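Local coordinates for type-2 ice-structuring protein (Brachyopsis rostratus, PDB 2ZIB) that binds to ice crystals and inhibits their growth, protecting the blood of this fish from freezing in subzero sea water, at residues 38-46 / 124-132. Numbering follows the deposited sequence.
Sequences CVNKGGHLA and HASICAKAA. With SO4 (sulfate ion), chain B.
C38, in the last turn of helix 31-40, is tied to C128 on strand 124-131 by a disulfide, SG to SG 2.1 Å with a chi3 of -80°. Each SG is anti to its own carbonyl carbon and beside its backbone N, the rotation from which the two sulfurs meet. Beyond C38 the helix ends in a Schellman motif: G43 N hydrogen-bonds back to C38 O and G42 N to V39 O, with G42 at positive phi. K130 reaches up to this turn. Its CG sits between the backbone N and carbonyl carbon (chi1 59°), and from there the side chain runs fully extended past G42 O, so that NZ donates to K41 O at 2.8 Å, almost straight down the carbonyl. W14 adds a cation-pi contact to the same lysine. The disulfide thus joins helix 31-40 to strand 124-131, as in other C-type lectin domains, and strand 44-45 that follows pairs antiparallel with the same strand. H44 and A129 form the hydrogen-bonded pair, A129 N to H44 O at 2.8 Å and H44 N to A129 O at 3.1 Å; A46 N continues to I127 O. The H44 ring is held at both nitrogens: ND1 by E35, while NE2 donates a nearly straight hydrogen bond (2.7 Å) to O2 of a sulfate, probably from the crystallisation liquor; that oxygen lies at the ring edge, in its plane. E35 also takes L45 N. CD2 of L45 lies 3.7 Å from S126 CB, both side chains packing on A34, while the methyl of A46 touches I127 CG2 at 4.0 Å and A129 CB at 4.1 Å.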
# COMPACT_ATOMS: atom_id res chain seq x y z
N CYS A 38 9.70 3.41 3.01
CA CYS A 38 9.54 1.97 3.20
C CYS A 38 10.79 1.21 2.76
O CYS A 38 11.20 0.24 3.44
CB CYS A 38 8.33 1.45 2.41
SG CYS A 38 6.73 2.06 2.95
N VAL A 39 11.43 1.63 1.66
CA VAL A 39 12.66 0.97 1.20
C VAL A 39 13.77 1.17 2.22
O VAL A 39 14.50 0.21 2.55
CB VAL A 39 13.06 1.49 -0.21
CG1 VAL A 39 14.47 1.01 -0.64
CG2 VAL A 39 12.04 1.03 -1.26
N ASN A 40 13.92 2.37 2.80
CA ASN A 40 14.93 2.56 3.84
C ASN A 40 14.70 1.62 5.01
O ASN A 40 15.65 1.16 5.65
CB ASN A 40 14.88 4.02 4.36
CG ASN A 40 15.55 4.99 3.43
OD1 ASN A 40 16.40 4.63 2.60
ND2 ASN A 40 15.14 6.27 3.52
N LYS A 41 13.42 1.30 5.26
CA LYS A 41 13.02 0.43 6.37
C LYS A 41 13.00 -1.04 5.98
O LYS A 41 12.57 -1.86 6.79
CB LYS A 41 11.64 0.85 6.91
CG LYS A 41 11.63 2.24 7.54
CD LYS A 41 10.17 2.61 7.94
CE LYS A 41 10.05 4.02 8.41
NZ LYS A 41 10.97 4.41 9.47
N GLY A 42 13.51 -1.40 4.80
CA GLY A 42 13.70 -2.80 4.41
C GLY A 42 12.54 -3.38 3.65
O GLY A 42 12.49 -4.59 3.47
N GLY A 43 11.58 -2.56 3.21
CA GLY A 43 10.38 -3.08 2.54
C GLY A 43 9.94 -2.18 1.41
O GLY A 43 10.75 -1.62 0.66
N HIS A 44 8.62 -2.11 1.25
CA HIS A 44 7.97 -1.34 0.16
C HIS A 44 6.67 -0.84 0.72
O HIS A 44 6.14 -1.42 1.68
CB HIS A 44 7.70 -2.23 -1.07
CG HIS A 44 8.92 -2.60 -1.84
ND1 HIS A 44 9.58 -1.70 -2.64
CD2 HIS A 44 9.64 -3.74 -1.87
CE1 HIS A 44 10.64 -2.29 -3.18
NE2 HIS A 44 10.70 -3.53 -2.73
N LEU A 45 6.08 0.17 0.06
CA LEU A 45 4.65 0.39 0.32
C LEU A 45 3.91 -0.95 0.15
O LEU A 45 4.25 -1.73 -0.74
CB LEU A 45 4.13 1.42 -0.69
CG LEU A 45 4.49 2.87 -0.36
CD1 LEU A 45 4.14 3.78 -1.53
CD2 LEU A 45 3.81 3.35 0.92
N ALA A 46 2.88 -1.17 0.95
CA ALA A 46 2.23 -2.48 0.93
C ALA A 46 1.56 -2.76 -0.40
O ALA A 46 0.83 -1.92 -0.95
CB ALA A 46 1.19 -2.54 2.03
N HIS A 124 0.06 12.09 2.36
CA HIS A 124 -0.75 11.15 3.12
C HIS A 124 0.12 10.24 3.95
O HIS A 124 1.30 9.99 3.62
CB HIS A 124 -1.63 10.29 2.18
CG HIS A 124 -2.63 11.08 1.41
ND1 HIS A 124 -3.69 11.74 2.01
CD2 HIS A 124 -2.77 11.30 0.07
CE1 HIS A 124 -4.42 12.31 1.06
NE2 HIS A 124 -3.89 12.04 -0.12
N ALA A 125 -0.46 9.72 5.03
CA ALA A 125 0.12 8.60 5.76
C ALA A 125 0.26 7.40 4.80
O ALA A 125 -0.25 7.43 3.67
CB ALA A 125 -0.77 8.26 6.98
N SER A 126 0.94 6.34 5.27
CA SER A 126 1.22 5.22 4.38
C SER A 126 1.38 3.96 5.18
O SER A 126 1.49 3.97 6.41
CB SER A 126 2.46 5.54 3.55
OG SER A 126 3.60 5.83 4.39
N ILE A 127 1.48 2.86 4.46
CA ILE A 127 1.69 1.54 5.08
C ILE A 127 2.74 0.79 4.29
O ILE A 127 2.67 0.69 3.04
CB ILE A 127 0.39 0.75 5.26
CG1 ILE A 127 0.62 -0.55 6.03
CG2 ILE A 127 -0.32 0.60 4.01
CD1 ILE A 127 -0.21 -0.66 7.34
N CYS A 128 3.76 0.30 5.03
CA CYS A 128 4.81 -0.52 4.42
C CYS A 128 4.59 -1.98 4.73
O CYS A 128 3.93 -2.32 5.71
CB CYS A 128 6.19 -0.16 5.00
SG CYS A 128 6.64 1.61 4.95
N ALA A 129 5.20 -2.85 3.91
CA ALA A 129 5.21 -4.28 4.20
C ALA A 129 6.57 -4.87 3.84
O ALA A 129 7.30 -4.33 2.99
CB ALA A 129 4.11 -4.99 3.41
N LYS A 130 6.87 -6.01 4.48
CA LYS A 130 8.05 -6.81 4.12
C LYS A 130 7.82 -8.21 4.70
O LYS A 130 6.91 -8.44 5.51
CB LYS A 130 9.36 -6.23 4.67
CG LYS A 130 9.45 -6.07 6.21
CD LYS A 130 10.68 -5.25 6.58
CE LYS A 130 10.78 -5.01 8.06
NZ LYS A 130 11.96 -4.12 8.37
N ALA A 131 8.64 -9.17 4.26
CA ALA A 131 8.50 -10.54 4.76
C ALA A 131 8.74 -10.62 6.26
O ALA A 131 9.62 -9.92 6.82
CB ALA A 131 9.48 -11.42 4.06
N ALA A 132 7.96 -11.47 6.93
CA ALA A 132 8.20 -11.78 8.33
C ALA A 132 9.49 -12.59 8.53
O ALA A 132 10.07 -13.17 7.59
CB ALA A 132 6.99 -12.49 8.91
S SO4 B . 12.56 -6.36 -1.95
O1 SO4 B . 12.47 -5.54 -0.67
O2 SO4 B . 12.41 -5.53 -3.12
O3 SO4 B . 13.88 -7.00 -2.00
O4 SO4 B . 11.41 -7.28 -2.03